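Local coordinates for protein ribosome biogenesis GTPase A (Thermotoga maritima, PDB 3CNO) that is thought to act as a GTPase in a late step of 50S ribosomal subunit assembly, binding GTP and probably 23S rRNA, at residues A[51-56]-A[78-83]; A[37-42]-A[153-158]; A[193-198]-A[245-250]. All blocks are in the same frame, centred on the assembly; numbering follows the deposited sequence.

Contact 1 of 3, residues A[51-56]-A[78-83]; sequences ILLNKV and VITTHK. With GDP (guanosine-5'-diphosphate), chain B.
Ile-51 O takes the N-H of Ile-79 at 2.7 Å, nearly head-on to the carbonyl (C=O...N angle 169°), and it also meets the CA-H of Val-78. From there strands 51-54 and 78-80 run parallel, held by Leu-53 N to Ile-79 O at 2.8 Å and Thr-81 N to Leu-53 O at 3.1 Å. On one face the CG2 methyls of Ile-51 and Val-78 meet at 3.9 Å, and Leu-53 adds its CG and CD1 to the same Val-78 methyl; Phe-71 and Trp-67 of helix 61-72 cover this side. The other face carries Leu-52 and Ile-79, with the Thr-81 methyl beside them, against Leu-90 of helix 87-94. Leu-52 keeps CG anti to its N (chi1 -170°), which lets CD2 reach Thr-81 CG2 at 3.6 Å, while Thr-81 OG1 is taken by Glu-85.

Past the strands, Val-56 N makes a weak bond to Thr-81 O. Asn-54 ND2 bonds Thr-110 O of the P-loop region. Lys-55 runs extended along the guanine, and its NZ bonds both Asn-109 O and GDP O4' (3.1 Å). Lys-83 N donates to GDP O6 at 2.7 Å. This is a beta-alpha-beta unit with two parallel strand ends carrying the guanine site, the first bearing the NKxD (G4) motif of GTPases.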
loop_
_atom_site.group_PDB
_atom_site.type_symbol
_atom_site.label_atom_id
_atom_site.label_comp_id
_atom_site.label_asym_id
_atom_site.label_seq_id
_atom_site.Cartn_x
_atom_site.Cartn_y
_atom_site.Cartn_z
ATOM N N ILE A 51 -6.058 11.537 2.791
ATOM C CA ILE A 51 -5.897 10.108 2.691
ATOM C C ILE A 51 -5.937 9.737 1.222
ATOM O O ILE A 51 -6.958 9.921 0.536
ATOM C CB ILE A 51 -6.979 9.330 3.460
ATOM C CG1 ILE A 51 -6.849 9.591 4.972
ATOM C CG2 ILE A 51 -6.912 7.818 3.103
ATOM C CD1 ILE A 51 -8.004 9.011 5.796
ATOM N N LEU A 52 -4.814 9.210 0.758
ATOM C CA LEU A 52 -4.664 8.795 -0.615
ATOM C C LEU A 52 -4.727 7.270 -0.689
ATOM O O LEU A 52 -3.829 6.579 -0.211
ATOM C CB LEU A 52 -3.342 9.352 -1.165
ATOM C CG LEU A 52 -2.982 9.279 -2.648
ATOM C CD1 LEU A 52 -1.976 10.347 -3.004
ATOM C CD2 LEU A 52 -2.438 7.896 -3.000
ATOM N N LEU A 53 -5.804 6.749 -1.269
ATOM C CA LEU A 53 -5.920 5.315 -1.530
ATOM C C LEU A 53 -5.323 5.034 -2.916
ATOM O O LEU A 53 -5.930 5.366 -3.929
ATOM C CB LEU A 53 -7.387 4.839 -1.429
ATOM C CG LEU A 53 -8.178 5.105 -0.125
ATOM C CD1 LEU A 53 -9.620 4.567 -0.195
ATOM C CD2 LEU A 53 -7.460 4.578 1.140
ATOM N N ASN A 54 -4.122 4.449 -2.936
ATOM C CA ASN A 54 -3.336 4.207 -4.159
ATOM C C ASN A 54 -3.499 2.798 -4.702
ATOM O O ASN A 54 -3.983 1.911 -4.002
ATOM C CB ASN A 54 -1.847 4.439 -3.883
ATOM C CG ASN A 54 -1.071 4.814 -5.137
ATOM O OD1 ASN A 54 -1.634 5.313 -6.107
ATOM N ND2 ASN A 54 0.232 4.569 -5.122
ATOM N N LYS A 55 -3.070 2.599 -5.947
ATOM C CA LYS A 55 -3.085 1.298 -6.614
ATOM C C LYS A 55 -4.504 0.791 -6.839
ATOM O O LYS A 55 -4.773 -0.409 -6.744
ATOM C CB LYS A 55 -2.233 0.256 -5.861
ATOM C CG LYS A 55 -0.838 0.730 -5.520
ATOM C CD LYS A 55 0.055 -0.397 -5.037
ATOM C CE LYS A 55 1.477 0.107 -4.816
ATOM N NZ LYS A 55 2.331 -0.988 -4.326
ATOM N N VAL A 56 -5.414 1.714 -7.144
ATOM C CA VAL A 56 -6.814 1.344 -7.394
ATOM C C VAL A 56 -6.955 0.433 -8.611
ATOM O O VAL A 56 -7.933 -0.296 -8.719
ATOM C CB VAL A 56 -7.787 2.571 -7.484
ATOM C CG1 VAL A 56 -7.987 3.191 -6.125
ATOM C CG2 VAL A 56 -7.319 3.599 -8.484
ATOM N N VAL A 78 -10.395 12.329 1.447
ATOM C CA VAL A 78 -9.928 11.079 0.870
ATOM C C VAL A 78 -9.928 11.174 -0.655
ATOM O O VAL A 78 -10.833 11.759 -1.246
ATOM C CB VAL A 78 -10.772 9.846 1.386
ATOM C CG1 VAL A 78 -12.248 9.920 0.934
ATOM C CG2 VAL A 78 -10.117 8.500 0.996
ATOM N N ILE A 79 -8.884 10.638 -1.277
ATOM C CA ILE A 79 -8.802 10.544 -2.735
ATOM C C ILE A 79 -8.362 9.132 -3.122
ATOM O O ILE A 79 -7.915 8.362 -2.269
ATOM C CB ILE A 79 -7.869 11.629 -3.372
ATOM C CG1 ILE A 79 -6.384 11.338 -3.099
ATOM C CG2 ILE A 79 -8.271 13.054 -2.914
ATOM C CD1 ILE A 79 -5.451 11.928 -4.146
ATOM N N THR A 80 -8.536 8.794 -4.397
ATOM C CA THR A 80 -8.073 7.531 -4.955
ATOM C C THR A 80 -7.298 7.832 -6.226
ATOM O O THR A 80 -7.597 8.791 -6.935
ATOM C CB THR A 80 -9.230 6.524 -5.295
ATOM O OG1 THR A 80 -10.021 7.017 -6.385
ATOM C CG2 THR A 80 -10.123 6.267 -4.102
ATOM N N THR A 81 -6.296 7.006 -6.508
ATOM C CA THR A 81 -5.454 7.222 -7.663
ATOM C C THR A 81 -4.619 5.983 -7.961
ATOM O O THR A 81 -4.683 5.001 -7.238
ATOM C CB THR A 81 -4.559 8.486 -7.481
ATOM O OG1 THR A 81 -3.953 8.813 -8.733
ATOM C CG2 THR A 81 -3.492 8.273 -6.418
ATOM N N HIS A 82 -3.853 6.037 -9.040
ATOM C CA HIS A 82 -2.943 4.953 -9.390
ATOM C C HIS A 82 -1.846 5.484 -10.303
ATOM O O HIS A 82 -1.917 6.618 -10.766
ATOM C CB HIS A 82 -3.679 3.764 -10.030
ATOM C CG HIS A 82 -4.352 4.094 -11.328
ATOM N ND1 HIS A 82 -3.796 3.789 -12.554
ATOM C CD2 HIS A 82 -5.537 4.696 -11.588
ATOM C CE1 HIS A 82 -4.603 4.207 -13.512
ATOM N NE2 HIS A 82 -5.666 4.757 -12.954
ATOM N N LYS A 83 -0.838 4.648 -10.529
ATOM C CA LYS A 83 0.345 4.977 -11.313
ATOM C C LYS A 83 -0.015 5.703 -12.597
ATOM O O LYS A 83 0.530 6.762 -12.885
ATOM C CB LYS A 83 1.082 3.680 -11.664
ATOM C CG LYS A 83 2.596 3.730 -11.501
ATOM C CD LYS A 83 3.265 2.464 -12.065
ATOM C CE LYS A 83 2.390 1.225 -11.872
ATOM N NZ LYS A 83 2.884 0.007 -12.583
HETATM P PB GDP B . 7.490 3.375 -2.151
HETATM O O1B GDP B . 8.207 4.632 -2.568
HETATM O O2B GDP B . 6.313 3.800 -1.294
HETATM O O3B GDP B . 8.327 2.469 -1.277
HETATM O O3A GDP B . 6.950 2.560 -3.421
HETATM P PA GDP B . 7.302 2.718 -4.976
HETATM O O1A GDP B . 6.868 4.025 -5.592
HETATM O O2A GDP B . 8.754 2.405 -5.235
HETATM O "O5'" GDP B . 6.380 1.565 -5.585
HETATM C "C5'" GDP B . 6.484 0.241 -5.071
HETATM C "C4'" GDP B . 5.983 -0.736 -6.121
HETATM O "O4'" GDP B . 4.609 -0.491 -6.407
HETATM C "C3'" GDP B . 6.727 -0.596 -7.432
HETATM O "O3'" GDP B . 6.893 -1.914 -7.972
HETATM C "C2'" GDP B . 5.795 0.200 -8.311
HETATM O "O2'" GDP B . 6.064 -0.098 -9.684
HETATM C "C1'" GDP B . 4.424 -0.235 -7.798
HETATM N N9 GDP B . 3.347 0.782 -7.848
HETATM C C8 GDP B . 3.375 2.041 -7.373
HETATM N N7 GDP B . 2.185 2.663 -7.571
HETATM C C5 GDP B . 1.367 1.786 -8.181
HETATM C C6 GDP B . -0.027 1.783 -8.685
HETATM O O6 GDP B . -0.752 2.795 -8.584
HETATM N N1 GDP B . -0.490 0.655 -9.250
HETATM C C2 GDP B . 0.269 -0.452 -9.387
HETATM N N2 GDP B . -0.274 -1.545 -9.966
HETATM N N3 GDP B . 1.550 -0.516 -8.956
HETATM C C4 GDP B . 2.136 0.548 -8.359
#

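Contact 2 of 3, residues A[37-42]-A[153-158]; sequences TSAYGV and GILYKN
Lys-157 and Leu-155 bring two kinds of chemistry to the loop 37-42, one polar and one apolar.

The polar part centres on the ammonium of Lys-157. Its chain is extended beyond CG, and CG stands anti to the carbonyl carbon (chi1 -72°), a shape that carries NZ from the backbone of the 153-158 segment across to the loop. There NZ lies 2.8 Å from Ser-38 O, a bond that is weak and rests on an oxygen whose position is not secure. Its firmer partner is the carbonyl two residues earlier, Ala-36 O. Ser-38 OG is 3.6 Å from NZ, but that hydroxyl is bonded to Phe-35 O. The same Ser-38 O also takes a weak bond from Tyr-40 N across an inverse gamma turn centred on Ala-39, whose own N-H goes to Glu-27 of strand 24-30.

The apolar part is looser. Leu-155 points at the loop and sets CD1 4.0 Å from Ala-39 CA, with its CG 4.5 Å from Ala-39 CB. Its other methyl, CD2, faces Val-42 CG1 at 4.4 Å. Ile-15 of helix 15-20 touches both Leu-155 and Val-42, and the loop and the chain just past the strand thus share a small apolar patch against that helix.

On the 153-158 side, backbone bonds of Gly-153 and Leu-155 to Gly-106 tie the segment to the neighbouring strand 101-106. Gly-153, a GTP-binding residue, closes the DxxG (G3) motif. The chemistry implies that the chain just after G3 is held to this loop by a lysine resting on main-chain oxygens and by thin hydrocarbon contact, with no carboxylate among the partners of NZ described here.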
loop_
_atom_site.group_PDB
_atom_site.type_symbol
_atom_site.label_atom_id
_atom_site.label_comp_id
_atom_site.label_asym_id
_atom_site.label_seq_id
_atom_site.Cartn_x
_atom_site.Cartn_y
_atom_site.Cartn_z
ATOM N N THR A 37 -2.130 -0.415 6.004
ATOM C CA THR A 37 -1.251 0.601 5.422
ATOM C C THR A 37 -1.536 2.050 5.853
ATOM O O THR A 37 -0.992 2.988 5.266
ATOM C CB THR A 37 -1.233 0.536 3.883
ATOM O OG1 THR A 37 -2.537 0.843 3.378
ATOM C CG2 THR A 37 -0.786 -0.838 3.404
ATOM N N SER A 38 -2.373 2.232 6.877
ATOM C CA SER A 38 -2.560 3.547 7.497
ATOM C C SER A 38 -1.326 3.912 8.318
ATOM O O SER A 38 -0.587 3.028 8.755
ATOM C CB SER A 38 -3.773 3.531 8.419
ATOM O OG SER A 38 -3.495 2.749 9.568
ATOM N N ALA A 39 -1.106 5.205 8.548
ATOM C CA ALA A 39 0.039 5.638 9.348
ATOM C C ALA A 39 -0.346 5.746 10.822
ATOM O O ALA A 39 -0.242 6.812 11.432
ATOM C CB ALA A 39 0.604 6.950 8.824
ATOM N N TYR A 40 -0.814 4.626 11.372
ATOM C CA TYR A 40 -1.198 4.532 12.775
ATOM C C TYR A 40 0.030 4.708 13.659
ATOM O O TYR A 40 1.138 4.275 13.310
ATOM C CB TYR A 40 -1.884 3.189 13.076
ATOM C CG TYR A 40 -2.615 3.178 14.402
ATOM C CD1 TYR A 40 -3.949 3.596 14.488
ATOM C CD2 TYR A 40 -1.969 2.773 15.578
ATOM C CE1 TYR A 40 -4.627 3.600 15.713
ATOM C CE2 TYR A 40 -2.635 2.778 16.806
ATOM C CZ TYR A 40 -3.962 3.192 16.867
ATOM O OH TYR A 40 -4.626 3.202 18.079
ATOM N N GLY A 41 -0.179 5.358 14.801
ATOM C CA GLY A 41 0.899 5.683 15.725
ATOM C C GLY A 41 1.262 7.147 15.586
ATOM O O GLY A 41 1.102 7.929 16.536
ATOM N N VAL A 42 1.726 7.516 14.391
ATOM C CA VAL A 42 2.189 8.878 14.112
ATOM C C VAL A 42 1.032 9.873 13.984
ATOM O O VAL A 42 -0.036 9.547 13.457
ATOM C CB VAL A 42 3.202 8.936 12.912
ATOM C CG1 VAL A 42 2.572 8.471 11.611
ATOM C CG2 VAL A 42 3.805 10.325 12.763
ATOM N N GLY A 153 8.440 10.388 3.840
ATOM C CA GLY A 153 8.645 9.779 5.150
ATOM C C GLY A 153 8.192 8.326 5.132
ATOM O O GLY A 153 7.043 8.031 4.790
ATOM N N ILE A 154 9.098 7.416 5.487
ATOM C CA ILE A 154 8.811 5.973 5.508
ATOM C C ILE A 154 8.454 5.502 6.916
ATOM O O ILE A 154 9.188 5.734 7.882
ATOM C CB ILE A 154 9.984 5.147 4.940
ATOM C CG1 ILE A 154 10.476 5.759 3.615
ATOM C CG2 ILE A 154 9.577 3.682 4.775
ATOM C CD1 ILE A 154 11.720 5.125 3.060
ATOM N N LEU A 155 7.312 4.845 7.031
ATOM C CA LEU A 155 6.776 4.468 8.321
ATOM C C LEU A 155 6.926 2.967 8.526
ATOM O O LEU A 155 6.489 2.167 7.697
ATOM C CB LEU A 155 5.312 4.928 8.432
ATOM C CG LEU A 155 4.520 4.982 9.752
ATOM C CD1 LEU A 155 3.580 3.780 9.908
ATOM C CD2 LEU A 155 5.382 5.180 11.021
ATOM N N TYR A 156 7.581 2.612 9.631
ATOM C CA TYR A 156 7.760 1.227 10.061
ATOM C C TYR A 156 6.904 0.968 11.289
ATOM O O TYR A 156 6.964 1.708 12.272
ATOM C CB TYR A 156 9.234 0.929 10.336
ATOM C CG TYR A 156 10.087 1.147 9.115
ATOM C CD1 TYR A 156 10.202 0.155 8.141
ATOM C CD2 TYR A 156 10.747 2.361 8.908
ATOM C CE1 TYR A 156 10.968 0.361 7.002
ATOM C CE2 TYR A 156 11.513 2.573 7.778
ATOM C CZ TYR A 156 11.617 1.571 6.829
ATOM O OH TYR A 156 12.377 1.771 5.701
ATOM N N LYS A 157 6.094 -0.078 11.211
ATOM C CA LYS A 157 5.093 -0.346 12.222
ATOM C C LYS A 157 5.542 -1.439 13.170
ATOM O O LYS A 157 6.266 -2.345 12.781
ATOM C CB LYS A 157 3.781 -0.777 11.566
ATOM C CG LYS A 157 3.019 0.314 10.859
ATOM C CD LYS A 157 1.558 -0.058 10.827
ATOM C CE LYS A 157 0.799 0.786 9.850
ATOM N NZ LYS A 157 -0.653 0.498 9.907
ATOM N N ASN A 158 5.110 -1.344 14.422
ATOM C CA ASN A 158 5.177 -2.481 15.315
ATOM C C ASN A 158 4.183 -3.493 14.785
ATOM O O ASN A 158 2.967 -3.240 14.772
ATOM C CB ASN A 158 4.813 -2.096 16.755
ATOM C CG ASN A 158 5.061 -3.229 17.742
ATOM O OD1 ASN A 158 6.213 -3.560 18.051
ATOM N ND2 ASN A 158 3.981 -3.834 18.240
#

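Contact 3 of 3, residues A[193-198]-A[245-250]; sequences ARSIGI and FERPED
Arg-247 reaches from the C-terminal tail to the last turn of helix 182-196, where Arg-194 and Ser-195 wait for it; the three carry most of this surface contact between the tail and the helical part that follows the G domain. The helix ends at Ile-196, and Gly-197, with its positive phi, leads the chain out of it; Ala-193 O takes the N-H of both Gly-197 and Ile-198.

Bends at chi2 and chi3 (138° and -114°) fold the Arg-247 chain round so that its guanidinium comes up with Ser-195 OG in its plane, at the edge, 2.6 Å from NH2. That hydroxyl has a partner in its own helix, Ile-191 O. The other nitrogen, Arg-247 NH1, lies 3.0 Å from Arg-194 NH2. Both are donors, so this is a like-charge approach and not a bond; the two guanidinium planes stand 75° apart. Arg-194 runs extended to NE, and the edge of its guanidinium looks toward Asp-250 O, 3.7 Å from NH2.

Arg-247 also leans on Thr-63 and Lys-66 of helix 61-72, where Lys-66 pairs with Glu-249. With an alanine here, Ser-195 OG would probably be left without its guanidinium neighbour and a gap would open between Ser-195 and helix 61-72. On the Phe-245 side, Ser-195 OG lies near the ring plane, at its edge, 4.3 Å from CD1.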
loop_
_atom_site.group_PDB
_atom_site.type_symbol
_atom_site.label_atom_id
_atom_site.label_comp_id
_atom_site.label_asym_id
_atom_site.label_seq_id
_atom_site.Cartn_x
_atom_site.Cartn_y
_atom_site.Cartn_z
ATOM N N ALA A 193 -7.651 -16.023 0.162
ATOM C CA ALA A 193 -8.694 -16.984 -0.161
ATOM C C ALA A 193 -10.095 -16.457 0.132
ATOM O O ALA A 193 -10.996 -16.661 -0.671
ATOM C CB ALA A 193 -8.451 -18.315 0.565
ATOM N N ARG A 194 -10.283 -15.791 1.275
ATOM C CA ARG A 194 -11.604 -15.233 1.613
ATOM C C ARG A 194 -11.997 -14.117 0.659
ATOM O O ARG A 194 -13.150 -14.040 0.226
ATOM C CB ARG A 194 -11.680 -14.718 3.052
ATOM C CG ARG A 194 -13.113 -14.402 3.480
ATOM C CD ARG A 194 -13.201 -13.327 4.554
ATOM N NE ARG A 194 -14.583 -12.872 4.731
ATOM C CZ ARG A 194 -14.954 -11.803 5.437
ATOM N NH1 ARG A 194 -16.244 -11.484 5.523
ATOM N NH2 ARG A 194 -14.051 -11.044 6.051
ATOM N N SER A 195 -11.031 -13.267 0.327
ATOM C CA SER A 195 -11.275 -12.150 -0.574
ATOM C C SER A 195 -11.672 -12.612 -1.973
ATOM O O SER A 195 -12.542 -12.017 -2.605
ATOM C CB SER A 195 -10.038 -11.254 -0.660
ATOM O OG SER A 195 -9.505 -11.006 0.633
ATOM N N ILE A 196 -11.031 -13.671 -2.455
ATOM C CA ILE A 196 -11.221 -14.103 -3.835
ATOM C C ILE A 196 -12.274 -15.229 -3.967
ATOM O O ILE A 196 -12.819 -15.455 -5.053
ATOM C CB ILE A 196 -9.850 -14.448 -4.492
ATOM C CG1 ILE A 196 -9.831 -14.045 -5.969
ATOM C CG2 ILE A 196 -9.494 -15.890 -4.276
ATOM C CD1 ILE A 196 -8.495 -14.276 -6.671
ATOM N N GLY A 197 -12.568 -15.913 -2.860
ATOM C CA GLY A 197 -13.612 -16.944 -2.829
ATOM C C GLY A 197 -13.121 -18.388 -2.798
ATOM O O GLY A 197 -13.905 -19.323 -3.013
ATOM N N ILE A 198 -11.828 -18.579 -2.533
ATOM C CA ILE A 198 -11.241 -19.920 -2.519
ATOM C C ILE A 198 -11.571 -20.687 -1.236
ATOM O O ILE A 198 -11.411 -20.172 -0.128
ATOM C CB ILE A 198 -9.725 -19.878 -2.771
ATOM C CG1 ILE A 198 -9.457 -19.333 -4.171
ATOM C CG2 ILE A 198 -9.104 -21.261 -2.598
ATOM C CD1 ILE A 198 -8.001 -19.124 -4.503
ATOM N N PHE A 245 -7.927 -6.842 0.515
ATOM C CA PHE A 245 -7.635 -7.712 1.664
ATOM C C PHE A 245 -8.331 -7.262 2.935
ATOM O O PHE A 245 -8.433 -8.021 3.905
ATOM C CB PHE A 245 -6.122 -7.822 1.884
ATOM C CG PHE A 245 -5.355 -8.081 0.623
ATOM C CD1 PHE A 245 -5.656 -9.189 -0.179
ATOM C CD2 PHE A 245 -4.360 -7.200 0.212
ATOM C CE1 PHE A 245 -4.965 -9.418 -1.353
ATOM C CE2 PHE A 245 -3.656 -7.423 -0.955
ATOM C CZ PHE A 245 -3.959 -8.527 -1.743
ATOM N N GLU A 246 -8.794 -6.015 2.923
ATOM C CA GLU A 246 -9.619 -5.489 4.003
ATOM C C GLU A 246 -10.890 -4.864 3.446
ATOM O O GLU A 246 -10.900 -4.309 2.340
ATOM C CB GLU A 246 -8.838 -4.499 4.874
ATOM C CG GLU A 246 -7.524 -5.073 5.377
ATOM C CD GLU A 246 -6.718 -4.101 6.197
ATOM O OE1 GLU A 246 -6.275 -4.493 7.294
ATOM O OE2 GLU A 246 -6.523 -2.951 5.761
ATOM N N ARG A 247 -11.957 -5.006 4.224
ATOM C CA ARG A 247 -13.271 -4.450 3.929
ATOM C C ARG A 247 -13.656 -3.640 5.164
ATOM O O ARG A 247 -13.295 -4.025 6.277
ATOM C CB ARG A 247 -14.271 -5.585 3.716
ATOM C CG ARG A 247 -14.215 -6.236 2.341
ATOM C CD ARG A 247 -14.328 -7.773 2.401
ATOM N NE ARG A 247 -13.089 -8.431 1.955
ATOM C CZ ARG A 247 -12.305 -9.207 2.709
ATOM N NH1 ARG A 247 -12.610 -9.462 3.978
ATOM N NH2 ARG A 247 -11.209 -9.745 2.187
ATOM N N PRO A 248 -14.349 -2.498 4.983
ATOM C CA PRO A 248 -14.836 -1.770 6.170
ATOM C C PRO A 248 -15.990 -2.446 6.949
ATOM O O PRO A 248 -16.163 -2.160 8.131
ATOM C CB PRO A 248 -15.278 -0.417 5.600
ATOM C CG PRO A 248 -15.555 -0.670 4.158
ATOM C CD PRO A 248 -14.673 -1.801 3.724
ATOM N N GLU A 249 -16.719 -3.368 6.311
ATOM C CA GLU A 249 -17.972 -3.956 6.863
ATOM C C GLU A 249 -18.007 -4.666 8.242
ATOM O O GLU A 249 -19.051 -4.596 8.906
ATOM C CB GLU A 249 -18.692 -4.842 5.833
ATOM C CG GLU A 249 -17.855 -5.293 4.664
ATOM C CD GLU A 249 -17.949 -4.330 3.504
ATOM O OE1 GLU A 249 -16.907 -4.063 2.878
ATOM O OE2 GLU A 249 -19.065 -3.837 3.213
ATOM N N ASP A 250 -16.961 -5.384 8.673
ATOM C CA ASP A 250 -15.724 -5.670 7.941
ATOM C C ASP A 250 -15.491 -7.179 7.812
ATOM O O ASP A 250 -14.443 -7.628 7.335
ATOM C CB ASP A 250 -14.535 -5.029 8.663
ATOM C CG ASP A 250 -14.663 -5.092 10.176
ATOM O OD1 ASP A 250 -14.518 -4.033 10.833
ATOM O OD2 ASP A 250 -14.915 -6.198 10.703
#

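How the contacts relate
Contacts 1 and 2 both reach the six-stranded sheet of the GTPase domain, on strands 48-54 and 78-80 and at the end of 147-154; their centres lie about 17 Å apart. Along the chain both segments of contact 1 fall between those of contact 2, and contact 3 follows both. With NKxD ahead of the P-loop and DxxG, this order is the circular permutation of cp-type GTPases. Contact 3, its centre about 19 Å from contact 1 and 23 Å from contact 2, joins helix 182-196 to the tail, which returns to the GTPase domain against helix 61-72, the crossover helix of contact 1. No two contacts touch; nearest atoms of contacts 2 and 3 are about 5 Å apart.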